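Local coordinates for protein leucine aminopeptidase A1, chloroplastic (Solanum lycopersicum, PDB 5D8N) that removes N-terminal amino acids, preferably leucine, from peptides as a magnesium-dependent homohexameric M17 aminopeptidase that also acts as a protein-folding chaperone, at residues Asn375-Glu380 / Val467-Asn472. The protein carries 1 engineered substitution. Numbering follows the deposited sequence. Where two conformers were deposited one is given.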
ATOM      1  N   ASN A 375     -28.844  26.403  -1.370  1.00 21.98           N
ATOM      2  CA  ASN A 375     -28.867  27.366  -2.478  1.00 21.66           C
ATOM      3  C   ASN A 375     -29.158  26.723  -3.829  1.00 21.39           C
ATOM      4  O   ASN A 375     -29.055  27.372  -4.863  1.00 21.65           O
ATOM      5  CB  ASN A 375     -27.564  28.143  -2.581  1.00 20.36           C
ATOM      6  CG  ASN A 375     -26.390  27.272  -2.968  1.00 20.52           C
ATOM      7  OD1 ASN A 375     -26.505  26.063  -3.091  1.00 19.02           O
ATOM      8  ND2 ASN A 375     -25.229  27.901  -3.154  1.00 21.57           N
ATOM      9  N   GLY A 376     -29.571  25.463  -3.822  1.00 21.77           N
ATOM     10  CA  GLY A 376     -29.964  24.766  -5.039  1.00 21.63           C
ATOM     11  C   GLY A 376     -28.840  24.061  -5.775  1.00 21.38           C
ATOM     12  O   GLY A 376     -29.098  23.409  -6.800  1.00 21.84           O
ATOM     13  N   LYS A 377     -27.582  24.313  -5.415  1.00 20.55           N
ATOM     14  CA  LYS A 377     -26.472  23.714  -6.161  1.00 21.33           C
ATOM     15  C   LYS A 377     -26.345  22.250  -5.807  1.00 21.16           C
ATOM     16  O   LYS A 377     -26.548  21.874  -4.650  1.00 21.78           O
ATOM     17  CB  LYS A 377     -25.141  24.432  -5.910  1.00 22.38           C
ATOM     18  CG  LYS A 377     -25.174  25.869  -6.389  1.00 24.23           C
ATOM     19  CD  LYS A 377     -23.829  26.554  -6.257  1.00 24.41           C
ATOM     20  CE  LYS A 377     -23.955  28.005  -6.677  1.00 23.29           C
ATOM     21  NZ  LYS A 377     -22.668  28.711  -6.530  1.00 24.70           N
ATOM     22  N   THR A 378     -26.000  21.431  -6.802  1.00 20.32           N
ATOM     23  CA  THR A 378     -25.887  19.992  -6.598  1.00 19.15           C
ATOM     24  C   THR A 378     -24.441  19.550  -6.499  1.00 20.06           C
ATOM     25  O   THR A 378     -23.561  20.109  -7.185  1.00 20.99           O
ATOM     26  CB  THR A 378     -26.537  19.215  -7.751  1.00 19.71           C
ATOM     27  OG1 THR A 378     -26.012  19.669  -9.006  1.00 20.39           O
ATOM     28  CG2 THR A 378     -28.014  19.441  -7.754  1.00 20.36           C
ATOM     29  N   ILE A 379     -24.198  18.589  -5.613  1.00 18.84           N
ATOM     30  CA  ILE A 379     -22.845  18.114  -5.320  1.00 18.88           C
ATOM     31  C   ILE A 379     -22.772  16.621  -5.435  1.00 17.99           C
ATOM     32  O   ILE A 379     -23.545  15.903  -4.805  1.00 18.45           O
ATOM     33  CB  ILE A 379     -22.430  18.485  -3.879  1.00 19.38           C
ATOM     34  CG1 ILE A 379     -22.560  19.993  -3.675  1.00 20.64           C
ATOM     35  CG2 ILE A 379     -21.009  18.039  -3.575  1.00 19.05           C
ATOM     36  CD1 ILE A 379     -22.906  20.337  -2.241  1.00 25.11           C
ATOM     37  N   GLU A 380     -21.919  16.164  -6.338  1.00 17.81           N
ATOM     38  CA  GLU A 380     -21.635  14.744  -6.446  1.00 18.75           C
ATOM     39  C   GLU A 380     -20.572  14.346  -5.436  1.00 17.89           C
ATOM     40  O   GLU A 380     -19.468  14.886  -5.419  1.00 18.74           O
ATOM     41  CB  GLU A 380     -21.154  14.365  -7.844  1.00 21.38           C
ATOM     42  CG  GLU A 380     -20.777  12.891  -7.965  1.00 23.49           C
ATOM     43  CD  GLU A 380     -20.271  12.515  -9.349  1.00 26.99           C
ATOM     44  OE1 GLU A 380     -19.767  13.395 -10.110  1.00 24.14           O
ATOM     45  OE2 GLU A 380     -20.494  11.324  -9.666  1.00 29.64           O
ATOM     46  N   VAL A 467     -22.080  14.849 -13.927  0.59 21.15           N
ATOM     47  CA  VAL A 467     -23.531  14.785 -13.713  0.59 21.10           C
ATOM     48  C   VAL A 467     -24.103  15.912 -12.856  0.59 21.87           C
ATOM     49  O   VAL A 467     -25.237  16.364 -13.084  0.59 22.83           O
ATOM     50  CB  VAL A 467     -23.959  13.433 -13.118  0.59 22.48           C
ATOM     51  CG1 VAL A 467     -23.857  12.330 -14.154  0.59 24.25           C
ATOM     52  CG2 VAL A 467     -23.084  13.072 -11.924  0.59 24.49           C
ATOM     53  N   ALA A 468     -23.348  16.365 -11.857  1.00 21.33           N
ATOM     54  CA  ALA A 468     -23.826  17.402 -10.933  1.00 20.81           C
ATOM     55  C   ALA A 468     -23.147  18.735 -11.215  1.00 20.06           C
ATOM     56  O   ALA A 468     -22.347  18.826 -12.128  1.00 19.98           O
ATOM     57  CB  ALA A 468     -23.597  16.983  -9.471  1.00 21.84           C
ATOM     58  N   ASP A 469     -23.444  19.767 -10.428  1.00 19.07           N
ATOM     59  CA  ASP A 469     -22.749  21.056 -10.573  1.00 20.67           C
ATOM     60  C   ASP A 469     -21.268  20.919 -10.226  1.00 21.40           C
ATOM     61  O   ASP A 469     -20.471  21.688 -10.699  1.00 22.82           O
ATOM     62  CB  ASP A 469     -23.388  22.177  -9.720  1.00 21.21           C
ATOM     63  CG  ASP A 469     -24.794  22.565 -10.181  1.00 23.94           C
ATOM     64  OD1 ASP A 469     -25.205  22.220 -11.311  1.00 22.02           O
ATOM     65  OD2 ASP A 469     -25.581  23.004  -9.319  1.00 27.01           O
ATOM     66  N   MET A 470     -20.923  20.068  -9.274  1.00 21.00           N
ATOM     67  CA  MET A 470     -19.548  19.976  -8.815  1.00 20.59           C
ATOM     68  C   MET A 470     -19.382  18.663  -8.098  1.00 20.62           C
ATOM     69  O   MET A 470     -20.371  18.043  -7.700  1.00 20.88           O
ATOM     70  CB  MET A 470     -19.184  21.122  -7.881  1.00 20.24           C
ATOM     71  CG  MET A 470     -19.849  21.040  -6.502  1.00 21.65           C
ATOM     72  SD  MET A 470     -19.908  22.633  -5.608  1.00 22.59           S
ATOM     73  CE  MET A 470     -21.218  23.488  -6.452  1.00 24.84           C
ATOM     74  N   ILE A 471     -18.123  18.263  -7.924  1.00 20.10           N
ATOM     75  CA  ILE A 471     -17.793  17.181  -7.018  1.00 20.09           C
ATOM     76  C   ILE A 471     -17.346  17.803  -5.695  1.00 21.07           C
ATOM     77  O   ILE A 471     -17.055  18.988  -5.655  1.00 21.93           O
ATOM     78  CB  ILE A 471     -16.679  16.265  -7.570  1.00 21.46           C
ATOM     79  CG1 ILE A 471     -15.381  17.043  -7.800  1.00 21.41           C
ATOM     80  CG2 ILE A 471     -17.139  15.557  -8.841  1.00 22.58           C
ATOM     81  CD1 ILE A 471     -14.273  16.238  -8.460  1.00 22.42           C
ATOM     82  N   ASN A 472     -17.204  16.993  -4.646  1.00 21.28           N
ATOM     83  CA  ASN A 472     -16.813  17.503  -3.346  1.00 21.51           C
ATOM     84  C   ASN A 472     -15.310  17.446  -3.057  1.00 22.95           C
ATOM     85  O   ASN A 472     -14.807  18.260  -2.286  1.00 22.83           O
ATOM     86  CB  ASN A 472     -17.630  16.863  -2.219  1.00 21.87           C
ATOM     87  CG  ASN A 472     -17.147  15.472  -1.855  1.00 24.22           C
ATOM     88  OD1 ASN A 472     -17.078  14.583  -2.704  1.00 25.62           O
ATOM     89  ND2 ASN A 472     -16.964  15.239  -0.566  1.00 23.59           N
TER
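Thr378 to Glu380 run parallel to Asp469 to Ile471, Glu380 N giving a straight bond to Met470 O (2.8 Å, 165°), with weaker backbone bonds from Met470 N to Thr378 O and from Asn472 N to Glu380 O. This is one edge of a small three-stranded sheet in the M17 catalytic domain; strand 370-372 lies on the other side of 378-380. Asp469 and Thr378 trade bonds between side chain and backbone. Thr378 N reaches Asp469 OD2 at 3.0 Å, meeting the carboxylate from above its plane, while Asp469 N donates to Thr378 OG1 at 2.9 Å. With OG1 set between its own N and carbonyl carbon (chi1 53°), the hydroxyl faces 467-472. Both groups also bond across to a neighbouring subunit, OG1 to its Phe176 O and OD2 to its Ser178 OG. An alanine at Asp469 would probably leave Thr378 N and that serine without their shared acceptor. On one face Ile379 and Met470 lie side by side, CG1 to CG 4.1 Å, against Phe486 and Phe490. On the other, Glu380 extends across Val467, OE1 bonded to Ser465 OG and OE2 in a salt bridge with Lys323 NZ of the neighbouring subunit. Asn472, whose side chain comes within about 5 Å of that of the magnesium ligand Glu387, packs its CB 3.8 Å from Ile379 CG2, and its ND2 bonds to Asn383 O and Ala386 O.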